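Local coordinates for 2''-aminoglycoside nucleotidyltransferase (PDB 4WQK), which confers bacterial resistance to kanamycin, gentamicin, tobramycin and related aminoglycosides by adenylating their 2''-hydroxyl group in a magnesium-dependent reaction, at residues T4-L9 and G82-D87; L22-G27 and G56-I61; W30-R35 and N124-I129; I46-P51 and L86-A91. One frame throughout, in Å; residues are numbered along the deposited sequence. Where two conformers were deposited one is given.

How the contacts relate
Contact 4 is the pair of parallel strands that carries the magnesium ligands D47 and D87. The other three contacts are built round it. Contact 1 shares L86 and D87 with it and adds the N-terminal helix; their centres are 14 Å apart. Contact 2 is closer, with centres 7 Å apart, and is joined to contact 4 by backbone bonds such as W25 O to T49 N (2.8 Å). Contact 3 joins the N-terminal and C-terminal domains, between which kanamycin binds. It meets contact 4 where N124 OD1 bonds T49 OG1 (2.8 Å), and contact 1 where Q6 OE1 is 2.8 Å from W30 NE1.

Contact 1: residues T4-L9 and G82-D87; sequences TTQVTL and GDELLD
Helix 5-9 passes strand 84-87 with 10.1 Å between the two axes at their closest approach. Their N-to-C directions differ by 52°. The backbones come nearest at Q6 and E84, where the CA atoms are 7.3 Å apart, and side chains fill the gap. E84 does most of the bridging. Its CB points toward the helix, and the chain then bends at chi2, which brings CD against the CG of Q6. The two side chains cross at about a right angle, and the amide and carboxylate planes are 88° apart. Q6 NE2 donates to E84 OE1 at 3.0 Å, with a fairly straight N-H...O angle of 165°. The acceptor lies in the amide plane, but the donor meets OE1 from above the carboxylate plane. The amide is gripped at both ends, since OE1 accepts from W30 NE1 and NE2 also donates to H43 O. That should fix which way the amide is flipped. The other carboxylate oxygen, E84 OE2, lies 3.5 Å from the methyl CG2 of T5. L9 slides past E84 in the opposite direction and sets CD2 against E84 CB at 3.7 Å. The same methyl reaches L86 CD2 more loosely, at 4.4 Å. The contact packs the first turn of helix 5-19 on the central sheet of the nucleotidyltransferase fold, at the start of the strand that goes on to the magnesium ligand D87. L9 and L86 both continue onto I46 of strand 46-51 and I81 of strand 76-81.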
loop_
_atom_site.group_PDB
_atom_site.type_symbol
_atom_site.label_atom_id
_atom_site.label_comp_id
_atom_site.label_asym_id
_atom_site.label_seq_id
_atom_site.Cartn_x
_atom_site.Cartn_y
_atom_site.Cartn_z
ATOM N N THR A 4 -12.603 -8.261 13.685
ATOM C CA THR A 4 -11.384 -8.577 12.954
ATOM C C THR A 4 -11.709 -8.736 11.480
ATOM O O THR A 4 -11.025 -9.442 10.757
ATOM C CB THR A 4 -10.736 -9.858 13.481
ATOM O OG1 THR A 4 -11.694 -10.924 13.409
ATOM C CG2 THR A 4 -10.325 -9.664 14.944
ATOM N N THR A 5 -12.779 -8.083 11.054
ATOM C CA THR A 5 -13.245 -8.174 9.682
ATOM C C THR A 5 -12.146 -7.896 8.653
ATOM O O THR A 5 -11.966 -8.690 7.715
ATOM C CB THR A 5 -14.441 -7.217 9.471
ATOM O OG1 THR A 5 -15.486 -7.621 10.343
ATOM C CG2 THR A 5 -14.972 -7.255 8.031
ATOM N N GLN A 6 -11.375 -6.812 8.787
ATOM C CA GLN A 6 -10.379 -6.495 7.769
ATOM C C GLN A 6 -9.237 -7.503 7.772
ATOM O O GLN A 6 -8.752 -7.870 6.710
ATOM C CB GLN A 6 -9.796 -5.076 7.933
ATOM C CG GLN A 6 -10.744 -4.013 7.481
ATOM C CD GLN A 6 -10.169 -2.630 7.675
ATOM O OE1 GLN A 6 -9.083 -2.466 8.241
ATOM N NE2 GLN A 6 -10.918 -1.620 7.240
ATOM N N VAL A 7 -8.812 -7.946 8.956
ATOM C CA VAL A 7 -7.726 -8.940 9.033
ATOM C C VAL A 7 -8.173 -10.225 8.341
ATOM O O VAL A 7 -7.438 -10.769 7.496
ATOM C CB VAL A 7 -7.309 -9.244 10.485
ATOM C CG1 VAL A 7 -6.410 -10.493 10.548
ATOM C CG2 VAL A 7 -6.539 -8.050 11.068
ATOM N N THR A 8 -9.392 -10.664 8.623
ATOM C CA THR A 8 -9.896 -11.900 8.027
ATOM C C THR A 8 -9.968 -11.728 6.509
ATOM O O THR A 8 -9.570 -12.626 5.744
ATOM C CB THR A 8 -11.266 -12.264 8.589
ATOM O OG1 THR A 8 -11.141 -12.528 9.994
ATOM C CG2 THR A 8 -11.794 -13.505 7.906
ATOM N N LEU A 9 -10.397 -10.544 6.035
ATOM C CA LEU A 9 -10.475 -10.292 4.605
ATOM C C LEU A 9 -9.112 -10.244 3.931
ATOM O O LEU A 9 -8.925 -10.814 2.842
ATOM C CB LEU A 9 -11.252 -8.987 4.348
ATOM C CG LEU A 9 -11.365 -8.645 2.858
ATOM C CD1 LEU A 9 -12.161 -9.707 2.097
ATOM C CD2 LEU A 9 -12.087 -7.294 2.765
ATOM N N GLY A 82 -18.287 -6.831 0.734
ATOM C CA GLY A 82 -19.121 -6.588 1.894
ATOM C C GLY A 82 -19.078 -5.112 2.254
ATOM O O GLY A 82 -19.270 -4.253 1.385
ATOM N N ASP A 83 -18.757 -4.816 3.508
ATOM C CA ASP A 83 -18.709 -3.438 3.991
ATOM C C ASP A 83 -17.309 -2.851 3.866
ATOM O O ASP A 83 -17.072 -1.722 4.297
ATOM C CB ASP A 83 -19.156 -3.358 5.455
ATOM C CG ASP A 83 -20.623 -3.660 5.638
ATOM O OD1 ASP A 83 -21.429 -3.261 4.764
ATOM O OD2 ASP A 83 -20.973 -4.281 6.669
ATOM N N GLU A 84 -16.377 -3.605 3.284
ATOM C CA GLU A 84 -14.987 -3.158 3.226
ATOM C C GLU A 84 -14.537 -2.691 1.846
ATOM O O GLU A 84 -14.980 -3.189 0.827
ATOM C CB GLU A 84 -14.030 -4.267 3.729
ATOM C CG GLU A 84 -14.312 -4.762 5.150
ATOM C CD GLU A 84 -14.180 -3.679 6.206
ATOM O OE1 GLU A 84 -13.466 -2.674 5.980
ATOM O OE2 GLU A 84 -14.811 -3.821 7.273
ATOM N N LEU A 85 -13.648 -1.711 1.870
ATOM C CA LEU A 85 -13.115 -1.096 0.663
ATOM C C LEU A 85 -11.671 -1.505 0.434
ATOM O O LEU A 85 -10.868 -1.544 1.365
ATOM C CB LEU A 85 -13.213 0.434 0.750
ATOM C CG LEU A 85 -14.335 1.181 0.019
ATOM C CD1 LEU A 85 -15.472 0.272 -0.442
ATOM C CD2 LEU A 85 -14.862 2.297 0.903
ATOM N N LEU A 86 -11.369 -1.829 -0.815
ATOM C CA LEU A 86 -10.017 -2.092 -1.279
ATOM C C LEU A 86 -9.561 -0.980 -2.217
ATOM O O LEU A 86 -10.213 -0.717 -3.242
ATOM C CB LEU A 86 -9.943 -3.404 -2.051
ATOM C CG LEU A 86 -10.462 -4.678 -1.423
ATOM C CD1 LEU A 86 -10.091 -5.825 -2.348
ATOM C CD2 LEU A 86 -9.834 -4.818 -0.054
ATOM N N ASP A 87 -8.419 -0.388 -1.915
ATOM C CA ASP A 87 -7.879 0.727 -2.729
ATOM C C ASP A 87 -6.663 0.175 -3.457
ATOM O O ASP A 87 -5.624 -0.038 -2.836
ATOM C CB ASP A 87 -7.526 1.893 -1.804
ATOM C CG ASP A 87 -6.961 3.104 -2.533
ATOM O OD1 ASP A 87 -6.712 3.044 -3.742
ATOM O OD2 ASP A 87 -6.754 4.136 -1.843
#

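Contact 2: residues L22-G27 and G56-I61; sequences LPLWIG and GELEAI
L22 puts its CD2 methyl onto helix 55-64, between E57 and I61, residues one helical turn apart. CG of L22 stands anti to the backbone N (chi1 176°), and chi2 of 72° places the CD carbons so that CD2 does all the close touching. CD2 meets I61 CD1 at 3.9 Å, the two side chains crossing at a slant. It also lies 4.2 Å from E57 CB and 4.1 Å from L58 N, so part of what it covers is helix backbone. In I61, chi2 of 168° extends CD1, which touches L22 CD2. The carboxylate of E57 is engaged elsewhere, in a salt bridge with R54. In the alpha/beta nucleotidyltransferase fold of this domain, helix 55-64 follows strand 46-51 and packs on one side of the sheet. Residues 22-24 lead into strand 25-27, which pairs antiparallel with strand 46-51. L24, just before strand 25-27, makes the second apolar pair. Its CD1 meets L58 CD1 at 4.1 Å. The two leucines differ in rotamer: CG of L24 is anti to the carbonyl carbon, whereas CG of L58 is anti to the backbone N. Both leucines also pack on F50 of strand 46-51. L24 and I61 also touch A17 of helix 5-19, which joins the same apolar cluster.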
loop_
_atom_site.group_PDB
_atom_site.type_symbol
_atom_site.label_atom_id
_atom_site.label_comp_id
_atom_site.label_asym_id
_atom_site.label_seq_id
_atom_site.Cartn_x
_atom_site.Cartn_y
_atom_site.Cartn_z
ATOM N N LEU A 22 0.111 -15.144 -7.471
ATOM C CA LEU A 22 -0.077 -13.719 -7.753
ATOM C C LEU A 22 0.460 -12.941 -6.568
ATOM O O LEU A 22 -0.130 -13.005 -5.482
ATOM C CB LEU A 22 -1.550 -13.401 -7.958
ATOM C CG LEU A 22 -1.812 -11.920 -8.149
ATOM C CD1 LEU A 22 -1.299 -11.503 -9.534
ATOM C CD2 LEU A 22 -3.327 -11.684 -8.008
ATOM N N PRO A 23 1.627 -12.306 -6.709
ATOM C CA PRO A 23 2.098 -11.500 -5.564
ATOM C C PRO A 23 1.240 -10.234 -5.407
ATOM O O PRO A 23 0.830 -9.630 -6.395
ATOM C CB PRO A 23 3.546 -11.156 -5.948
ATOM C CG PRO A 23 3.483 -11.068 -7.482
ATOM C CD PRO A 23 2.494 -12.183 -7.899
ATOM N N LEU A 24 0.953 -9.845 -4.161
ATOM C CA LEU A 24 0.239 -8.609 -3.869
ATOM C C LEU A 24 0.941 -7.984 -2.682
ATOM O O LEU A 24 1.347 -8.706 -1.760
ATOM C CB LEU A 24 -1.233 -8.846 -3.514
ATOM C CG LEU A 24 -2.127 -9.472 -4.598
ATOM C CD1 LEU A 24 -3.478 -9.792 -3.945
ATOM C CD2 LEU A 24 -2.296 -8.502 -5.776
ATOM N N TRP A 25 1.052 -6.660 -2.704
ATOM C CA TRP A 25 1.697 -5.937 -1.597
ATOM C C TRP A 25 0.661 -5.135 -0.838
ATOM O O TRP A 25 -0.101 -4.371 -1.439
ATOM C CB TRP A 25 2.786 -4.997 -2.116
ATOM C CG TRP A 25 3.990 -5.745 -2.637
ATOM C CD1 TRP A 25 5.163 -5.958 -1.974
ATOM C CD2 TRP A 25 4.127 -6.361 -3.935
ATOM N NE1 TRP A 25 6.018 -6.722 -2.759
ATOM C CE2 TRP A 25 5.400 -6.992 -3.953
ATOM C CE3 TRP A 25 3.293 -6.449 -5.058
ATOM C CZ2 TRP A 25 5.881 -7.680 -5.077
ATOM C CZ3 TRP A 25 3.771 -7.164 -6.170
ATOM C CH2 TRP A 25 5.042 -7.760 -6.151
ATOM N N ILE A 26 0.627 -5.317 0.469
ATOM C CA ILE A 26 -0.158 -4.381 1.292
ATOM C C ILE A 26 0.491 -3.030 1.245
ATOM O O ILE A 26 1.716 -2.906 1.369
ATOM C CB ILE A 26 -0.248 -4.889 2.747
ATOM C CG1 ILE A 26 -0.711 -6.355 2.785
ATOM C CG2 ILE A 26 -1.104 -3.951 3.638
ATOM C CD1 ILE A 26 -2.042 -6.522 2.228
ATOM N N GLY A 27 -0.348 -1.982 1.102
ATOM C CA GLY A 27 0.103 -0.597 1.035
ATOM C C GLY A 27 -0.469 0.258 2.151
ATOM O O GLY A 27 -1.221 -0.248 2.991
ATOM N N GLY A 56 -6.650 -8.631 -14.142
ATOM C CA GLY A 56 -7.804 -9.501 -14.253
ATOM C C GLY A 56 -7.845 -10.574 -13.165
ATOM O O GLY A 56 -8.930 -11.001 -12.731
ATOM N N GLU A 57 -6.663 -11.011 -12.712
ATOM C CA GLU A 57 -6.606 -12.054 -11.693
ATOM C C GLU A 57 -7.009 -11.474 -10.353
ATOM O O GLU A 57 -7.684 -12.155 -9.570
ATOM C CB GLU A 57 -5.212 -12.680 -11.613
ATOM C CG GLU A 57 -4.823 -13.391 -12.934
ATOM C CD GLU A 57 -3.448 -14.005 -12.859
ATOM O OE1 GLU A 57 -3.245 -14.807 -11.913
ATOM O OE2 GLU A 57 -2.601 -13.690 -13.736
ATOM N N LEU A 58 -6.593 -10.235 -10.063
ATOM C CA LEU A 58 -7.059 -9.604 -8.824
ATOM C C LEU A 58 -8.567 -9.374 -8.885
ATOM O O LEU A 58 -9.268 -9.638 -7.894
ATOM C CB LEU A 58 -6.304 -8.304 -8.558
ATOM C CG LEU A 58 -6.776 -7.555 -7.314
ATOM C CD1 LEU A 58 -6.638 -8.401 -6.068
ATOM C CD2 LEU A 58 -5.968 -6.234 -7.165
ATOM N N GLU A 59 -9.079 -8.947 -10.029
ATOM C CA GLU A 59 -10.520 -8.736 -10.134
ATOM C C GLU A 59 -11.252 -10.080 -9.922
ATOM O O GLU A 59 -12.317 -10.122 -9.320
ATOM C CB GLU A 59 -10.910 -8.107 -11.482
ATOM C CG GLU A 59 -10.451 -6.648 -11.633
ATOM C CD GLU A 59 -11.084 -5.949 -12.842
ATOM O OE1 GLU A 59 -12.091 -6.447 -13.409
ATOM O OE2 GLU A 59 -10.610 -4.863 -13.236
ATOM N N ALA A 60 -10.666 -11.171 -10.399
ATOM C CA ALA A 60 -11.303 -12.470 -10.214
ATOM C C ALA A 60 -11.339 -12.858 -8.731
ATOM O O ALA A 60 -12.323 -13.459 -8.281
ATOM C CB ALA A 60 -10.579 -13.552 -11.050
ATOM N N ILE A 61 -10.281 -12.527 -7.986
ATOM C CA ILE A 61 -10.280 -12.787 -6.551
ATOM C C ILE A 61 -11.405 -12.001 -5.882
ATOM O O ILE A 61 -12.191 -12.554 -5.092
ATOM C CB ILE A 61 -8.922 -12.436 -5.947
ATOM C CG1 ILE A 61 -7.872 -13.471 -6.405
ATOM C CG2 ILE A 61 -9.012 -12.324 -4.415
ATOM C CD1 ILE A 61 -6.447 -13.027 -6.081
#

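Contact 3: residues W30-R35 and N124-I129; sequences WAIDAR and NSWEAI
R35 reaches across to N124 and gives its NE proton to the backbone carbonyl O at 2.8 Å, with an N-H...O angle of 153°. NH2 adds a weak bond to the same oxygen at 3.1 Å. N124 O thus takes one good bond and one weak one, and it lies at the edge of the guanidinium, near its plane. NH2 has further partners in E113, through a salt bridge, and C123 O. The side-chain amide of N124 is also satisfied: OD1 bonds T49 OG1 and ND2 donates to S107 O. S125 is the N-cap of the next helix, its OG accepting from A128 N at 3.0 Å. In R35, chi2 of -171° carries CD over the face of the W126 indole; the chain runs on extended to NE. CD lies 3.6 Å from the centre of the five-membered ring, a CH-pi contact, while R35 CB sits 3.5 Å from W126 CZ2. The guanidinium is tilted 50° to the ring, and any cation-pi attraction is long and weak. Apolar contacts complete the interface: A31 CB meets I129 CD1 at 3.6 Å, and I32 CG1 meets I129 CG2 at 3.7 Å. The CG2 of I32 lies at the edge of the W126 ring, in its plane. Kanamycin binds in the cleft between the two domains joined here. The contact sets helix 28-36 of the N-terminal domain against the first turn of helix 126-139 of the C-terminal domain, and helix 147-160 packs on W126.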
loop_
_atom_site.group_PDB
_atom_site.type_symbol
_atom_site.label_atom_id
_atom_site.label_comp_id
_atom_site.label_asym_id
_atom_site.label_seq_id
_atom_site.Cartn_x
_atom_site.Cartn_y
_atom_site.Cartn_z
ATOM N N TRP A 30 -2.235 -0.044 6.407
ATOM C CA TRP A 30 -2.044 -1.448 6.766
ATOM C C TRP A 30 -0.596 -1.912 6.534
ATOM O O TRP A 30 -0.124 -2.784 7.251
ATOM C CB TRP A 30 -3.017 -2.350 5.980
ATOM C CG TRP A 30 -4.244 -2.685 6.781
ATOM C CD1 TRP A 30 -5.510 -2.260 6.543
ATOM C CD2 TRP A 30 -4.290 -3.480 7.967
ATOM N NE1 TRP A 30 -6.361 -2.778 7.501
ATOM C CE2 TRP A 30 -5.640 -3.542 8.378
ATOM C CE3 TRP A 30 -3.324 -4.168 8.701
ATOM C CZ2 TRP A 30 -6.048 -4.241 9.533
ATOM C CZ3 TRP A 30 -3.717 -4.857 9.838
ATOM C CH2 TRP A 30 -5.076 -4.885 10.248
ATOM N N ALA A 31 0.111 -1.306 5.566
ATOM C CA ALA A 31 1.517 -1.695 5.338
ATOM C C ALA A 31 2.383 -1.264 6.499
ATOM O O ALA A 31 3.336 -1.993 6.923
ATOM C CB ALA A 31 2.070 -1.099 4.065
ATOM N N ILE A 32 2.088 -0.078 7.048
ATOM C CA ILE A 32 2.787 0.389 8.247
ATOM C C ILE A 32 2.572 -0.600 9.413
ATOM O O ILE A 32 3.531 -1.025 10.052
ATOM C CB ILE A 32 2.316 1.813 8.648
ATOM C CG1 ILE A 32 2.649 2.787 7.504
ATOM C CG2 ILE A 32 2.922 2.255 9.999
ATOM C CD1 ILE A 32 2.039 4.173 7.696
ATOM N N ASP A 33 1.324 -0.984 9.651
ATOM C CA ASP A 33 1.024 -1.899 10.761
ATOM C C ASP A 33 1.624 -3.271 10.493
ATOM O O ASP A 33 2.115 -3.897 11.442
ATOM C CB ASP A 33 -0.485 -2.004 10.982
ATOM C CG ASP A 33 -1.055 -0.795 11.712
ATOM O OD1 ASP A 33 -0.332 0.236 11.929
ATOM O OD2 ASP A 33 -2.245 -0.864 12.105
ATOM N N ALA A 34 1.623 -3.694 9.227
ATOM C CA ALA A 34 2.214 -4.996 8.889
ATOM C C ALA A 34 3.733 -4.989 9.157
ATOM O O ALA A 34 4.272 -5.932 9.753
ATOM C CB ALA A 34 1.887 -5.346 7.489
ATOM N N ARG A 35 4.433 -3.940 8.712
ATOM C CA ARG A 35 5.864 -3.875 8.956
ATOM C C ARG A 35 6.165 -3.785 10.440
ATOM O O ARG A 35 7.189 -4.309 10.933
ATOM C CB ARG A 35 6.482 -2.662 8.235
ATOM C CG ARG A 35 6.594 -2.912 6.754
ATOM C CD ARG A 35 7.393 -1.831 6.017
ATOM N NE ARG A 35 7.531 -2.305 4.653
ATOM C CZ ARG A 35 8.509 -3.097 4.225
ATOM N NH1 ARG A 35 9.500 -3.461 5.051
ATOM N NH2 ARG A 35 8.498 -3.522 2.965
ATOM N N ASN A 124 4.568 -2.871 0.714
ATOM C CA ASN A 124 5.398 -1.876 0.065
ATOM C C ASN A 124 6.476 -1.391 1.044
ATOM O O ASN A 124 6.293 -1.433 2.273
ATOM C CB ASN A 124 4.534 -0.711 -0.423
ATOM C CG ASN A 124 3.656 -1.123 -1.568
ATOM O OD1 ASN A 124 2.434 -1.010 -1.514
ATOM N ND2 ASN A 124 4.280 -1.640 -2.625
ATOM N N SER A 125 7.573 -0.897 0.502
ATOM C CA SER A 125 8.691 -0.435 1.313
ATOM C C SER A 125 8.349 0.825 2.119
ATOM O O SER A 125 7.416 1.565 1.788
ATOM C CB SER A 125 9.875 -0.148 0.417
ATOM O OG SER A 125 9.554 0.992 -0.398
ATOM N N TRP A 126 9.085 1.039 3.204
ATOM C CA TRP A 126 8.927 2.289 3.943
ATOM C C TRP A 126 9.109 3.480 3.021
ATOM O O TRP A 126 8.353 4.463 3.154
ATOM C CB TRP A 126 9.930 2.401 5.103
ATOM C CG TRP A 126 9.673 1.521 6.281
ATOM C CD1 TRP A 126 10.516 0.563 6.782
ATOM C CD2 TRP A 126 8.554 1.579 7.168
ATOM N NE1 TRP A 126 9.965 0.008 7.913
ATOM C CE2 TRP A 126 8.757 0.616 8.165
ATOM C CE3 TRP A 126 7.385 2.343 7.212
ATOM C CZ2 TRP A 126 7.831 0.404 9.205
ATOM C CZ3 TRP A 126 6.485 2.137 8.234
ATOM C CH2 TRP A 126 6.688 1.148 9.194
ATOM N N GLU A 127 10.082 3.439 2.114
ATOM C CA GLU A 127 10.301 4.604 1.242
ATOM C C GLU A 127 9.071 4.865 0.368
ATOM O O GLU A 127 8.699 6.033 0.169
ATOM C CB GLU A 127 11.553 4.364 0.385
ATOM C CG GLU A 127 12.832 4.371 1.172
ATOM C CD GLU A 127 13.194 2.993 1.831
ATOM O OE1 GLU A 127 12.394 1.998 1.923
ATOM O OE2 GLU A 127 14.348 2.902 2.297
ATOM N N ALA A 128 8.448 3.808 -0.158
ATOM C CA ALA A 128 7.228 3.967 -0.947
ATOM C C ALA A 128 6.068 4.498 -0.131
ATOM O O ALA A 128 5.290 5.332 -0.611
ATOM C CB ALA A 128 6.837 2.619 -1.617
ATOM N N ILE A 129 5.941 3.995 1.093
ATOM C CA ILE A 129 4.887 4.444 2.002
ATOM C C ILE A 129 5.031 5.942 2.267
ATOM O O ILE A 129 4.071 6.743 2.153
ATOM C CB ILE A 129 4.940 3.633 3.308
ATOM C CG1 ILE A 129 4.558 2.187 3.028
ATOM C CG2 ILE A 129 4.058 4.245 4.407
ATOM C CD1 ILE A 129 4.863 1.243 4.219
#

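Contact 4: residues I46-P51 and L86-A91; sequences IDLTFP and LDCEPA. With MG (magnesium ion), chain B; GOL (glycerol), chain L.
The magnesium site of the enzyme stands on two neighbouring parallel strands, where D47 and D87 stand side by side on one face of the sheet. D47 OD2 binds one magnesium ion at 2.0 Å, with waters and D45 among the other ligands. D47 OD1 and D87 OD2 lie 3.0 Å apart and both bind a second magnesium. D87, inferred to be the proton acceptor, points the same way as D47, but the carboxylates are turned 54° apart. A glycerol, probably from crystallisation, donates through O3 to D47 OD1 at 2.6 Å. These aspartates lie on the central sheet of the nucleotidyltransferase fold. Five backbone bonds join the strands, beginning with D87 N to I46 O at 2.8 Å and ending with A91 N to F50 O. Beyond the aspartates on the same face, water 1 bridges E89 OE2 and T49 OG1, the latter also tied to N124. The opposite face is apolar. I46 CB packs on L86 CD2 at 3.9 Å. In F50, chi1 of 63° sets CG between the backbone N and the carbonyl carbon. One face of the ring meets P90 CA, which lies over the ring centre at 3.8 Å, a CH-pi contact.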
loop_
_atom_site.group_PDB
_atom_site.type_symbol
_atom_site.label_atom_id
_atom_site.label_comp_id
_atom_site.label_asym_id
_atom_site.label_seq_id
_atom_site.Cartn_x
_atom_site.Cartn_y
_atom_site.Cartn_z
ATOM N N ILE A 46 -8.373 -1.068 2.910
ATOM C CA ILE A 46 -7.187 -1.871 2.723
ATOM C C ILE A 46 -6.556 -1.442 1.394
ATOM O O ILE A 46 -7.208 -1.525 0.370
ATOM C CB ILE A 46 -7.502 -3.367 2.653
ATOM C CG1 ILE A 46 -8.149 -3.832 3.966
ATOM C CG2 ILE A 46 -6.257 -4.196 2.426
ATOM C CD1 ILE A 46 -9.006 -5.047 3.765
ATOM N N ASP A 47 -5.306 -1.002 1.427
ATOM C CA ASP A 47 -4.602 -0.617 0.195
ATOM C C ASP A 47 -3.777 -1.778 -0.320
ATOM O O ASP A 47 -3.035 -2.419 0.440
ATOM C CB ASP A 47 -3.720 0.594 0.436
ATOM C CG ASP A 47 -4.547 1.810 0.880
ATOM O OD1 ASP A 47 -5.059 2.556 0.037
ATOM O OD2 ASP A 47 -4.742 2.013 2.084
ATOM N N LEU A 48 -3.895 -2.037 -1.624
ATOM C CA LEU A 48 -3.135 -3.123 -2.241
ATOM C C LEU A 48 -2.416 -2.618 -3.454
ATOM O O LEU A 48 -2.953 -1.812 -4.222
ATOM C CB LEU A 48 -4.051 -4.270 -2.713
ATOM C CG LEU A 48 -4.889 -4.951 -1.633
ATOM C CD1 LEU A 48 -5.925 -5.893 -2.248
ATOM C CD2 LEU A 48 -3.965 -5.742 -0.673
ATOM N N THR A 49 -1.209 -3.144 -3.648
ATOM C CA THR A 49 -0.450 -2.900 -4.863
ATOM C C THR A 49 -0.377 -4.242 -5.616
ATOM O O THR A 49 -0.028 -5.265 -5.037
ATOM C CB THR A 49 0.946 -2.377 -4.537
ATOM O OG1 THR A 49 0.839 -1.132 -3.825
ATOM C CG2 THR A 49 1.714 -2.125 -5.828
ATOM N N PHE A 50 -0.703 -4.221 -6.908
ATOM C CA PHE A 50 -0.837 -5.481 -7.668
ATOM C C PHE A 50 -0.065 -5.390 -8.999
ATOM O O PHE A 50 0.084 -4.301 -9.548
ATOM C CB PHE A 50 -2.319 -5.793 -7.968
ATOM C CG PHE A 50 -2.995 -4.762 -8.844
ATOM C CD1 PHE A 50 -3.606 -3.594 -8.303
ATOM C CD2 PHE A 50 -3.022 -4.912 -10.236
ATOM C CE1 PHE A 50 -4.209 -2.629 -9.096
ATOM C CE2 PHE A 50 -3.629 -3.946 -11.023
ATOM C CZ PHE A 50 -4.232 -2.809 -10.473
ATOM N N PRO A 51 0.361 -6.545 -9.538
ATOM C CA PRO A 51 0.992 -6.524 -10.867
ATOM C C PRO A 51 0.029 -6.018 -11.937
ATOM O O PRO A 51 -1.026 -6.619 -12.186
ATOM C CB PRO A 51 1.361 -7.999 -11.095
ATOM C CG PRO A 51 1.523 -8.538 -9.719
ATOM C CD PRO A 51 0.425 -7.878 -8.902
ATOM N N LEU A 86 -11.369 -1.829 -0.815
ATOM C CA LEU A 86 -10.017 -2.092 -1.279
ATOM C C LEU A 86 -9.561 -0.980 -2.217
ATOM O O LEU A 86 -10.213 -0.717 -3.242
ATOM C CB LEU A 86 -9.943 -3.404 -2.051
ATOM C CG LEU A 86 -10.462 -4.678 -1.423
ATOM C CD1 LEU A 86 -10.091 -5.825 -2.348
ATOM C CD2 LEU A 86 -9.834 -4.818 -0.054
ATOM N N ASP A 87 -8.419 -0.388 -1.915
ATOM C CA ASP A 87 -7.879 0.727 -2.729
ATOM C C ASP A 87 -6.663 0.175 -3.457
ATOM O O ASP A 87 -5.624 -0.038 -2.836
ATOM C CB ASP A 87 -7.526 1.893 -1.804
ATOM C CG ASP A 87 -6.961 3.104 -2.533
ATOM O OD1 ASP A 87 -6.712 3.044 -3.742
ATOM O OD2 ASP A 87 -6.754 4.136 -1.843
ATOM N N CYS A 88 -6.814 -0.098 -4.751
ATOM C CA CYS A 88 -5.875 -0.931 -5.462
ATOM C C CYS A 88 -5.072 -0.145 -6.506
ATOM O O CYS A 88 -5.674 0.566 -7.309
ATOM C CB CYS A 88 -6.635 -2.052 -6.168
ATOM S SG CYS A 88 -7.502 -3.142 -5.043
ATOM N N GLU A 89 -3.742 -0.248 -6.480
ATOM C CA GLU A 89 -2.947 0.424 -7.500
ATOM C C GLU A 89 -1.938 -0.522 -8.156
ATOM O O GLU A 89 -1.382 -1.417 -7.499
ATOM C CB GLU A 89 -2.228 1.642 -6.911
ATOM C CG GLU A 89 -1.213 1.369 -5.843
ATOM C CD GLU A 89 -0.408 2.636 -5.488
ATOM O OE1 GLU A 89 -0.147 3.446 -6.386
ATOM O OE2 GLU A 89 -0.053 2.828 -4.320
ATOM N N PRO A 90 -1.706 -0.324 -9.454
ATOM C CA PRO A 90 -0.789 -1.223 -10.174
ATOM C C PRO A 90 0.676 -0.887 -9.926
ATOM O O PRO A 90 1.058 0.278 -9.672
ATOM C CB PRO A 90 -1.128 -0.975 -11.645
ATOM C CG PRO A 90 -1.607 0.470 -11.664
ATOM C CD PRO A 90 -2.405 0.604 -10.359
ATOM N N ALA A 91 1.494 -1.934 -10.021
ATOM C CA ALA A 91 2.942 -1.789 -10.148
ATOM C C ALA A 91 3.332 -2.552 -11.408
ATOM O O ALA A 91 2.663 -3.505 -11.799
ATOM C CB ALA A 91 3.660 -2.322 -8.941
HETATM MG MG MG B . -6.113 3.308 2.838
HETATM C C1 GOL L . -3.329 6.929 -2.808
HETATM O O1 GOL L . -3.413 7.419 -4.126
HETATM C C2 GOL L . -2.994 5.449 -2.924
HETATM O O2 GOL L . -1.603 5.227 -3.130
HETATM C C3 GOL L . -3.486 4.732 -1.682
HETATM O O3 GOL L . -3.917 3.453 -2.089
HETATM O O HOH W 1 -1.103 0.630 -2.526
HETATM O O HOH W 2 -4.050 4.234 3.717
HETATM O O HOH W 3 -5.230 4.665 2.007
HETATM O O HOH W 4 -7.117 4.728 3.811
HETATM O O HOH W 5 -5.700 1.983 4.689
#